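Local structure of CRISPR-associated protein, Cse2 family (Meiothermus ruber, 3WA8) at residues A[11-15]-A[162-167]; A[37-42]-A[62-67]; A[116-120]-A[151-155]; A[130-134]-A[183-188]. The protein probably binds G-rich crRNA sequences and helps stabilise the R-loop as CasB, the Cse2-family subunit of the type I-E CRISPR surveillance complex. All blocks are in the same frame, centred on the assembly; numbering follows the deposited sequence.

Contact 1. Residues A[11-15]-A[162-167]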
# COMPACT_ATOMS: atom_id res chain seq x y z
N GLU A 11 -3.13 0.27 -12.17
CA GLU A 11 -3.17 -0.22 -10.79
C GLU A 11 -4.60 -0.23 -10.25
O GLU A 11 -4.97 -1.14 -9.49
CB GLU A 11 -2.27 0.59 -9.87
CG GLU A 11 -0.82 0.55 -10.23
CD GLU A 11 -0.46 1.55 -11.29
OE1 GLU A 11 -1.29 2.46 -11.53
OE2 GLU A 11 0.64 1.44 -11.89
N GLN A 12 -5.39 0.77 -10.62
CA GLN A 12 -6.81 0.72 -10.34
C GLN A 12 -7.39 -0.53 -10.97
O GLN A 12 -8.03 -1.31 -10.31
CB GLN A 12 -7.55 1.95 -10.88
CG GLN A 12 -7.33 3.20 -10.08
CD GLN A 12 -8.12 4.40 -10.57
OE1 GLN A 12 -8.50 4.52 -11.76
NE2 GLN A 12 -8.38 5.30 -9.65
N ALA A 13 -7.16 -0.73 -12.26
CA ALA A 13 -7.72 -1.88 -12.93
C ALA A 13 -7.34 -3.14 -12.18
O ALA A 13 -8.14 -4.06 -12.04
CB ALA A 13 -7.25 -1.94 -14.35
N PHE A 14 -6.12 -3.18 -11.67
CA PHE A 14 -5.64 -4.38 -11.05
C PHE A 14 -6.45 -4.67 -9.80
O PHE A 14 -6.92 -5.81 -9.58
CB PHE A 14 -4.16 -4.25 -10.75
CG PHE A 14 -3.59 -5.41 -9.98
CD1 PHE A 14 -3.52 -6.68 -10.57
CD2 PHE A 14 -3.15 -5.25 -8.67
CE1 PHE A 14 -3.00 -7.78 -9.85
CE2 PHE A 14 -2.63 -6.32 -7.96
CZ PHE A 14 -2.56 -7.59 -8.55
N VAL A 15 -6.60 -3.65 -8.96
CA VAL A 15 -7.31 -3.80 -7.71
C VAL A 15 -8.78 -4.15 -7.93
O VAL A 15 -9.27 -5.08 -7.33
CB VAL A 15 -7.12 -2.52 -6.86
CG1 VAL A 15 -8.15 -2.45 -5.71
CG2 VAL A 15 -5.67 -2.48 -6.34
N TRP A 162 -5.28 1.07 -1.88
CA TRP A 162 -4.41 0.09 -2.52
C TRP A 162 -3.90 0.45 -3.91
O TRP A 162 -2.72 0.27 -4.19
CB TRP A 162 -5.07 -1.26 -2.53
CG TRP A 162 -5.48 -1.66 -1.18
CD1 TRP A 162 -6.72 -1.55 -0.65
CD2 TRP A 162 -4.64 -2.22 -0.15
NE1 TRP A 162 -6.73 -2.03 0.64
CE2 TRP A 162 -5.46 -2.44 0.98
CE3 TRP A 162 -3.28 -2.57 -0.09
CZ2 TRP A 162 -4.98 -2.99 2.16
CZ3 TRP A 162 -2.80 -3.13 1.10
CH2 TRP A 162 -3.66 -3.34 2.20
N SER A 163 -4.74 0.98 -4.78
CA SER A 163 -4.21 1.27 -6.10
C SER A 163 -3.10 2.32 -6.04
O SER A 163 -2.05 2.18 -6.69
CB SER A 163 -5.31 1.66 -7.08
OG SER A 163 -5.78 2.94 -6.78
N GLU A 164 -3.29 3.36 -5.23
CA GLU A 164 -2.22 4.34 -5.06
C GLU A 164 -1.00 3.67 -4.42
O GLU A 164 0.14 3.96 -4.82
CB GLU A 164 -2.68 5.58 -4.29
CG GLU A 164 -3.29 6.70 -5.17
CD GLU A 164 -4.84 6.55 -5.43
OE1 GLU A 164 -5.41 5.44 -5.23
OE2 GLU A 164 -5.47 7.56 -5.87
N LEU A 165 -1.21 2.76 -3.46
CA LEU A 165 -0.09 2.08 -2.83
C LEU A 165 0.76 1.36 -3.89
O LEU A 165 2.01 1.54 -3.96
CB LEU A 165 -0.54 1.11 -1.74
CG LEU A 165 0.61 0.50 -0.92
CD1 LEU A 165 1.34 1.57 -0.12
CD2 LEU A 165 0.12 -0.59 0.04
N LEU A 166 0.10 0.60 -4.76
CA LEU A 166 0.83 -0.14 -5.78
C LEU A 166 1.61 0.79 -6.72
O LEU A 166 2.80 0.56 -6.95
CB LEU A 166 -0.11 -1.07 -6.56
CG LEU A 166 0.48 -1.78 -7.76
CD1 LEU A 166 1.64 -2.70 -7.36
CD2 LEU A 166 -0.62 -2.53 -8.47
N ARG A 167 0.94 1.82 -7.22
CA ARG A 167 1.60 2.82 -8.06
C ARG A 167 2.84 3.38 -7.35
O ARG A 167 3.90 3.55 -7.96
CB ARG A 167 0.61 3.94 -8.43
CG ARG A 167 1.20 5.22 -9.09
CD ARG A 167 0.35 6.51 -8.80
NE ARG A 167 1.17 7.57 -8.18
CZ ARG A 167 1.42 8.79 -8.72
NH1 ARG A 167 0.89 9.16 -9.89
NH2 ARG A 167 2.20 9.67 -8.07
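E11 lays the carbon part of its side chain obliquely across L166, in the well-packed part of the contact between residues 11-15 and 162-167. E11 CG lies 3.6 Å from L166 CD2, and that methyl also reaches F14 CD2 at 3.7 Å, where the leucine and the phenylalanine cross at about a right angle. Next to this, S163 has too small a side chain to hold the backbones apart. Its CB comes within 3.7 Å of Q12 N, and the CA atoms of Q12 and S163 are 5.0 Å from each other, in keeping with helix axes that approach to 8.4 Å at 128° between their N-to-C directions. V15 adds a second apolar touch, its CG2 standing 4.0 Å from W162 CB.

The polar rim is looser. A bend at chi2 of E11 (84°) brings the carboxylate alongside R167, yet it meets carbon there, with E11 CD 3.9 Å from R167 CB. The guanidinium of the exposed R167 leads away, toward K182, a like charge, leaving E11 OE1 6.6 Å from R167 NE; any attraction acts at a distance. No hydrogen bond crosses the contact, and S163 OG makes a weak one to E164 OE1 of its own helix.

Around this pair, helix 59-72 covers L166 through C64, Y65 and V68. The F14 ring stands edge-to-face with both Y65 and F48, and the W162 indole turns away from helix 10-21 toward W72 and L71 of helix 59-72 and V149 and E153 of helix 141-154.

Contact 2. Residues A[37-42]-A[62-67]. With HG (mercury (II) ion), chain C.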
# COMPACT_ATOMS: atom_id res chain seq x y z
N PRO A 37 6.94 -12.49 -2.02
CA PRO A 37 5.90 -12.12 -3.01
C PRO A 37 6.35 -12.48 -4.40
O PRO A 37 7.49 -12.18 -4.77
CB PRO A 37 5.82 -10.60 -2.90
CG PRO A 37 6.50 -10.25 -1.62
CD PRO A 37 7.40 -11.35 -1.21
N GLY A 38 5.48 -13.13 -5.17
CA GLY A 38 5.85 -13.59 -6.50
C GLY A 38 6.27 -15.03 -6.50
O GLY A 38 6.07 -15.75 -7.47
N ALA A 39 6.84 -15.49 -5.39
CA ALA A 39 7.38 -16.85 -5.36
C ALA A 39 6.25 -17.84 -5.21
O ALA A 39 6.41 -18.99 -5.49
CB ALA A 39 8.40 -17.01 -4.25
N GLU A 40 5.10 -17.38 -4.75
CA GLU A 40 3.93 -18.23 -4.63
C GLU A 40 2.96 -17.82 -5.73
O GLU A 40 2.30 -16.79 -5.66
CB GLU A 40 3.28 -18.04 -3.26
CG GLU A 40 1.91 -18.63 -3.11
CD GLU A 40 1.98 -20.03 -2.61
OE1 GLU A 40 3.10 -20.47 -2.27
OE2 GLU A 40 0.94 -20.71 -2.55
N VAL A 41 2.89 -18.62 -6.77
CA VAL A 41 2.27 -18.17 -8.00
C VAL A 41 0.75 -18.23 -7.93
O VAL A 41 0.19 -19.23 -7.47
CB VAL A 41 2.80 -19.05 -9.11
CG1 VAL A 41 2.10 -18.76 -10.40
CG2 VAL A 41 4.29 -18.82 -9.22
N VAL A 42 0.09 -17.16 -8.38
CA VAL A 42 -1.38 -17.14 -8.44
C VAL A 42 -1.89 -16.82 -9.85
O VAL A 42 -1.73 -15.67 -10.33
CB VAL A 42 -1.98 -16.09 -7.45
CG1 VAL A 42 -3.49 -16.12 -7.54
CG2 VAL A 42 -1.53 -16.34 -6.03
N ARG A 62 6.76 -7.39 -10.35
CA ARG A 62 6.18 -8.64 -9.87
C ARG A 62 6.13 -8.67 -8.33
O ARG A 62 5.10 -9.05 -7.73
CB ARG A 62 6.90 -9.84 -10.50
CG ARG A 62 7.14 -11.07 -9.63
CD ARG A 62 7.81 -12.22 -10.44
NE ARG A 62 6.86 -12.74 -11.42
CZ ARG A 62 6.07 -13.79 -11.23
NH1 ARG A 62 6.14 -14.51 -10.12
NH2 ARG A 62 5.23 -14.14 -12.19
N ILE A 63 7.20 -8.23 -7.69
CA ILE A 63 7.18 -8.16 -6.24
C ILE A 63 6.06 -7.19 -5.79
O ILE A 63 5.27 -7.50 -4.91
CB ILE A 63 8.54 -7.79 -5.68
CG1 ILE A 63 9.48 -8.96 -5.84
CG2 ILE A 63 8.46 -7.44 -4.20
CD1 ILE A 63 10.97 -8.56 -5.91
N CYS A 64 5.97 -6.03 -6.42
CA CYS A 64 5.03 -5.04 -5.93
C CYS A 64 3.59 -5.54 -6.07
O CYS A 64 2.87 -5.62 -5.06
CB CYS A 64 5.30 -3.68 -6.58
SG CYS A 64 7.01 -3.03 -6.18
N TYR A 65 3.19 -5.95 -7.29
CA TYR A 65 1.87 -6.55 -7.50
C TYR A 65 1.50 -7.62 -6.50
O TYR A 65 0.43 -7.58 -5.88
CB TYR A 65 1.75 -7.14 -8.90
CG TYR A 65 1.33 -6.12 -9.92
CD1 TYR A 65 2.25 -5.21 -10.41
CD2 TYR A 65 0.01 -6.02 -10.36
CE1 TYR A 65 1.90 -4.26 -11.30
CE2 TYR A 65 -0.37 -5.04 -11.29
CZ TYR A 65 0.59 -4.17 -11.75
OH TYR A 65 0.31 -3.18 -12.68
N TYR A 66 2.38 -8.59 -6.33
CA TYR A 66 2.08 -9.71 -5.47
C TYR A 66 1.98 -9.28 -4.03
O TYR A 66 1.07 -9.71 -3.32
CB TYR A 66 3.11 -10.83 -5.63
CG TYR A 66 2.69 -11.87 -6.64
CD1 TYR A 66 3.34 -11.98 -7.87
CD2 TYR A 66 1.62 -12.72 -6.38
CE1 TYR A 66 2.97 -12.94 -8.79
CE2 TYR A 66 1.24 -13.68 -7.29
CZ TYR A 66 1.92 -13.78 -8.50
OH TYR A 66 1.53 -14.73 -9.40
N LEU A 67 2.90 -8.43 -3.60
CA LEU A 67 2.84 -7.87 -2.26
C LEU A 67 1.51 -7.14 -2.07
O LEU A 67 0.86 -7.31 -1.05
CB LEU A 67 3.99 -6.90 -2.04
CG LEU A 67 4.17 -6.28 -0.66
CD1 LEU A 67 4.49 -7.34 0.34
CD2 LEU A 67 5.29 -5.28 -0.70
HG HG C . 7.33 -3.59 -3.49
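The Y66 ring and the R62 guanidinium are the flat groups that receive the loop 37-42. Y66 CE1 sits over one face of the guanidinium, 3.7 Å above its plane and toward the rim, while G38 O lies in that plane at the edge. G38 O and R62 NH1 are 2.9 Å apart, but the angle is too poor for a hydrogen bond. The tyrosine ring takes V42 N at its hydroxyl edge; G38 CA and E40 O approach it obliquely, G38 CA at 3.3 Å from Y66 CD1.

One hydrogen bond crosses the contact: V42 N donates to Y66 OH over 3.0 Å, nearly straight at 175°. P37 supplies the apolar part, with its CB 3.9 Å from Y66 CB and its CG 4.0 Å from L67 CD1, the proline and leucine side chains running alongside each other. G38 follows with a positive phi (96°), and a side chain there would crowd the carbonyl O of P37 and come up against R62 CG. From another side of helix 59-72, C64 SG binds a mercury ion at 2.8 Å.

V42 is the N-cap residue of helix 43-49, and E46 of that helix both hydrogen-bonds Y66 OH and forms a salt bridge with R62 NH2. The phenol is therefore held by two hydrogen bonds. Since it accepts from V42 N, its own proton probably goes to the E46 carboxylate, which the arginine would help to keep ionised.

Contact 3. Residues A[116-120]-A[151-155]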
# COMPACT_ATOMS: atom_id res chain seq x y z
N LEU A 116 -2.73 7.07 11.66
CA LEU A 116 -2.39 6.09 12.67
C LEU A 116 -1.59 6.77 13.79
O LEU A 116 -1.91 6.62 14.98
CB LEU A 116 -1.59 4.98 12.02
CG LEU A 116 -0.82 4.08 12.95
CD1 LEU A 116 -1.77 3.20 13.74
CD2 LEU A 116 0.14 3.27 12.16
N TYR A 117 -0.59 7.54 13.40
CA TYR A 117 0.21 8.32 14.33
C TYR A 117 -0.66 9.12 15.28
O TYR A 117 -0.47 9.06 16.49
CB TYR A 117 1.10 9.23 13.52
CG TYR A 117 1.92 10.21 14.29
CD1 TYR A 117 2.93 9.80 15.14
CD2 TYR A 117 1.72 11.57 14.13
CE1 TYR A 117 3.71 10.70 15.82
CE2 TYR A 117 2.48 12.49 14.82
CZ TYR A 117 3.48 12.05 15.66
OH TYR A 117 4.25 12.96 16.35
N LEU A 118 -1.63 9.86 14.74
CA LEU A 118 -2.49 10.73 15.55
C LEU A 118 -3.44 9.93 16.42
O LEU A 118 -3.77 10.34 17.54
CB LEU A 118 -3.27 11.71 14.68
CG LEU A 118 -2.49 12.79 13.92
CD1 LEU A 118 -3.20 13.13 12.63
CD2 LEU A 118 -2.25 14.05 14.74
N ALA A 119 -3.90 8.79 15.91
CA ALA A 119 -4.75 7.88 16.68
C ALA A 119 -4.04 7.34 17.93
O ALA A 119 -4.69 7.03 18.92
CB ALA A 119 -5.24 6.73 15.79
N ARG A 120 -2.71 7.24 17.88
CA ARG A 120 -1.94 6.72 19.01
C ARG A 120 -1.20 7.80 19.77
O ARG A 120 -0.06 7.59 20.18
CB ARG A 120 -0.93 5.68 18.53
CG ARG A 120 -1.51 4.34 18.20
CD ARG A 120 -0.44 3.30 18.37
NE ARG A 120 -0.69 2.17 17.49
CZ ARG A 120 -1.51 1.16 17.78
NH1 ARG A 120 -2.16 1.14 18.95
NH2 ARG A 120 -1.68 0.17 16.90
N LEU A 151 0.08 -2.42 11.40
CA LEU A 151 -0.23 -1.45 12.43
C LEU A 151 -1.43 -0.63 12.03
O LEU A 151 -2.39 -0.54 12.79
CB LEU A 151 0.96 -0.57 12.78
CG LEU A 151 1.94 -1.20 13.77
CD1 LEU A 151 3.11 -0.28 13.98
CD2 LEU A 151 1.27 -1.49 15.08
N ILE A 152 -1.39 -0.07 10.83
CA ILE A 152 -2.51 0.67 10.30
C ILE A 152 -3.86 -0.06 10.44
O ILE A 152 -4.86 0.55 10.82
CB ILE A 152 -2.28 1.01 8.83
CG1 ILE A 152 -1.12 1.98 8.71
CG2 ILE A 152 -3.51 1.64 8.22
CD1 ILE A 152 -0.48 1.97 7.37
N GLU A 153 -3.87 -1.37 10.14
CA GLU A 153 -5.10 -2.19 10.14
C GLU A 153 -5.64 -2.43 11.55
O GLU A 153 -6.81 -2.73 11.72
CB GLU A 153 -4.85 -3.52 9.42
CG GLU A 153 -4.57 -3.41 7.91
CD GLU A 153 -5.77 -3.70 7.02
OE1 GLU A 153 -6.79 -4.22 7.52
OE2 GLU A 153 -5.70 -3.45 5.80
N SER A 154 -4.79 -2.29 12.55
CA SER A 154 -5.23 -2.28 13.94
C SER A 154 -6.18 -1.15 14.24
O SER A 154 -7.05 -1.32 15.09
CB SER A 154 -4.05 -2.16 14.90
OG SER A 154 -3.34 -3.38 14.94
N GLN A 155 -5.99 0.02 13.63
CA GLN A 155 -7.00 1.07 13.79
C GLN A 155 -8.10 0.75 12.82
O GLN A 155 -7.86 0.43 11.66
CB GLN A 155 -6.48 2.47 13.54
CG GLN A 155 -5.34 2.87 14.42
CD GLN A 155 -5.68 2.82 15.87
OE1 GLN A 155 -5.02 2.13 16.64
NE2 GLN A 155 -6.70 3.56 16.26
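L116, A119 and R120 meet L151, I152, S154 and Q155 where helices 109-119 and 141-154 end and the chain runs on through R120 and Q155. L116 is the apolar centre, and its two methyls divide the work. CD1 reaches Q155 CG at 3.6 Å, whereas CD2 lies 3.9 Å from I152 CG1 and 4.0 Å from L151 CB. In this all-helical fold helix 124-135 links the two in sequence and also packs against both, I126 touching L116 and R120 while R129 touches L151; I158, in the loop beyond Q155, covers L116 and I152.

Q155 has CG anti to its carbonyl carbon and a bend at the next bond (chi2 -59°), which brings its amide to A119 and R120. Its NE2 lies 3.5 Å from A119 CB. Its OE1 stands 3.6 Å above the R120 guanidinium plane, over one face and toward the rim, and the amide and guanidinium planes are 81° apart. With the oxygen above the plane, the N-H groups are not aimed at it, and no hydrogen bond forms across the contact. A leucine in place of Q155 would probably leave that face of R120 without its carbonyl oxygen, and with it whatever electrostatic attraction the pair has. The R120 chain runs extended from CG to NE, far enough for NH2 to come within 3.8 Å of L151 CD2 and to lie beside S154 CB.

Contact 4. Residues A[130-134]-A[183-188]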
# COMPACT_ATOMS: atom_id res chain seq x y z
N PHE A 130 7.96 4.86 10.84
CA PHE A 130 7.65 5.51 9.59
C PHE A 130 8.90 6.02 8.88
O PHE A 130 9.04 5.88 7.65
CB PHE A 130 6.65 6.65 9.82
CG PHE A 130 6.46 7.54 8.62
CD1 PHE A 130 6.10 7.01 7.39
CD2 PHE A 130 6.62 8.93 8.73
CE1 PHE A 130 5.92 7.84 6.27
CE2 PHE A 130 6.45 9.76 7.64
CZ PHE A 130 6.08 9.22 6.40
N ILE A 131 9.79 6.64 9.64
CA ILE A 131 11.02 7.12 9.07
C ILE A 131 11.78 5.91 8.57
O ILE A 131 12.33 5.92 7.47
CB ILE A 131 11.82 7.93 10.08
CG1 ILE A 131 11.28 9.35 10.16
CG2 ILE A 131 13.24 8.01 9.67
CD1 ILE A 131 11.66 10.10 11.43
N ALA A 132 11.76 4.84 9.34
CA ALA A 132 12.50 3.65 8.97
C ALA A 132 11.95 3.11 7.67
O ALA A 132 12.71 2.64 6.83
CB ALA A 132 12.41 2.62 10.05
N LEU A 133 10.63 3.17 7.51
CA LEU A 133 9.97 2.78 6.28
C LEU A 133 10.48 3.64 5.11
O LEU A 133 10.85 3.10 4.07
CB LEU A 133 8.46 2.91 6.43
CG LEU A 133 7.61 2.43 5.27
CD1 LEU A 133 7.74 0.97 5.03
CD2 LEU A 133 6.18 2.79 5.51
N LEU A 134 10.56 4.95 5.28
CA LEU A 134 11.01 5.77 4.17
C LEU A 134 12.47 5.51 3.78
O LEU A 134 12.90 5.90 2.69
CB LEU A 134 10.80 7.26 4.45
CG LEU A 134 9.40 7.78 4.74
CD1 LEU A 134 9.44 9.28 4.97
CD2 LEU A 134 8.50 7.46 3.58
N TRP A 183 5.38 10.87 0.32
CA TRP A 183 4.86 10.33 1.55
C TRP A 183 5.19 11.23 2.71
O TRP A 183 4.30 11.57 3.49
CB TRP A 183 5.41 8.94 1.77
CG TRP A 183 4.75 7.93 0.92
CD1 TRP A 183 4.01 8.16 -0.20
CD2 TRP A 183 4.79 6.52 1.09
NE1 TRP A 183 3.57 6.98 -0.74
CE2 TRP A 183 4.05 5.95 0.02
CE3 TRP A 183 5.40 5.67 2.02
CZ2 TRP A 183 3.88 4.58 -0.14
CZ3 TRP A 183 5.23 4.29 1.87
CH2 TRP A 183 4.47 3.77 0.80
N ALA A 184 6.44 11.66 2.82
CA ALA A 184 6.86 12.44 3.95
C ALA A 184 6.02 13.70 4.06
O ALA A 184 5.61 14.13 5.17
CB ALA A 184 8.33 12.80 3.83
N ARG A 185 5.74 14.30 2.91
CA ARG A 185 5.03 15.57 2.89
C ARG A 185 3.61 15.32 3.29
O ARG A 185 3.03 16.13 3.98
CB ARG A 185 5.10 16.25 1.53
CG ARG A 185 6.50 16.53 1.08
CD ARG A 185 6.53 17.32 -0.17
NE ARG A 185 7.92 17.39 -0.57
CZ ARG A 185 8.44 18.35 -1.32
NH1 ARG A 185 7.67 19.33 -1.78
NH2 ARG A 185 9.74 18.32 -1.58
N ALA A 186 3.06 14.18 2.88
CA ALA A 186 1.69 13.86 3.23
C ALA A 186 1.62 13.71 4.72
O ALA A 186 0.75 14.30 5.35
CB ALA A 186 1.24 12.60 2.54
N PHE A 187 2.54 12.95 5.30
CA PHE A 187 2.55 12.74 6.73
C PHE A 187 2.56 14.06 7.49
O PHE A 187 1.68 14.33 8.31
CB PHE A 187 3.76 11.91 7.12
CG PHE A 187 3.85 11.61 8.60
CD1 PHE A 187 3.31 10.42 9.11
CD2 PHE A 187 4.48 12.48 9.46
CE1 PHE A 187 3.37 10.12 10.47
CE2 PHE A 187 4.55 12.18 10.84
CZ PHE A 187 3.99 11.00 11.34
N TYR A 188 3.55 14.91 7.23
CA TYR A 188 3.65 16.10 8.06
C TYR A 188 2.58 17.12 7.76
O TYR A 188 2.20 17.89 8.62
CB TYR A 188 5.07 16.67 8.03
CG TYR A 188 6.01 15.76 8.80
CD1 TYR A 188 5.97 15.72 10.19
CD2 TYR A 188 6.91 14.91 8.14
CE1 TYR A 188 6.80 14.89 10.92
CE2 TYR A 188 7.76 14.06 8.87
CZ TYR A 188 7.69 14.06 10.26
OH TYR A 188 8.49 13.23 11.02
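F130 and F187 form the aromatic part of the contact, an offset stack with centroids 4.5 Å apart and planes at 23°. The side chains slide past one another in opposite directions, so that F130 CE2 comes over F187 CG at 3.3 Å. Both have CG anti to the backbone N, which sends each ring into the space between the helices. The edge of the F130 ring faces the helix backbone at W183 O and A184 CA. An alanine in place of F187 would probably strip the stacked face of F130 of its partner and take from Y117 the ring it meets.

Aliphatic side chains supply the remaining apolar contacts. The two methyls of L134 divide between neighbours on the other helix, CD2 at 3.9 Å from W183 CB and CD1 at 3.9 Å from A184 CB. L133 CD2 meets the indole edge, 4.0 Å from W183 CZ3.

No hydrogen bond crosses; the polar ends of W183 and Y188 go to D168 and E127. With axes 11.5 Å apart and N-to-C directions at 162°, helices 124-135 and 178-197 form a widely spaced, near-antiparallel pair of the Cse2 helical bundle, bridged by large side chains and lined by I113 of helix 109-119.

How the contacts relate
Contact 1 is the buried one, centred about 8 Å from the centre of the chain; the other three lie about 13 to 15 Å out and are partly buried. Contacts 1 and 2 meet at helix 59-72, where F14 and L166 pack on Y65. Contacts 3 and 4 meet where Y117 touches F187, and helices 109-119, 124-135 and 141-154 follow one another there. L165 against W183 joins contact 1 to contact 4, whereas contact 2 touches neither 3 nor 4. Contact 2, loop against helix, has the one hydrogen bond across its segments; contacts 1 and 4 rest on apolar and aromatic packing between helices, and contact 3 adds an amide over a guanidinium past two helix ends.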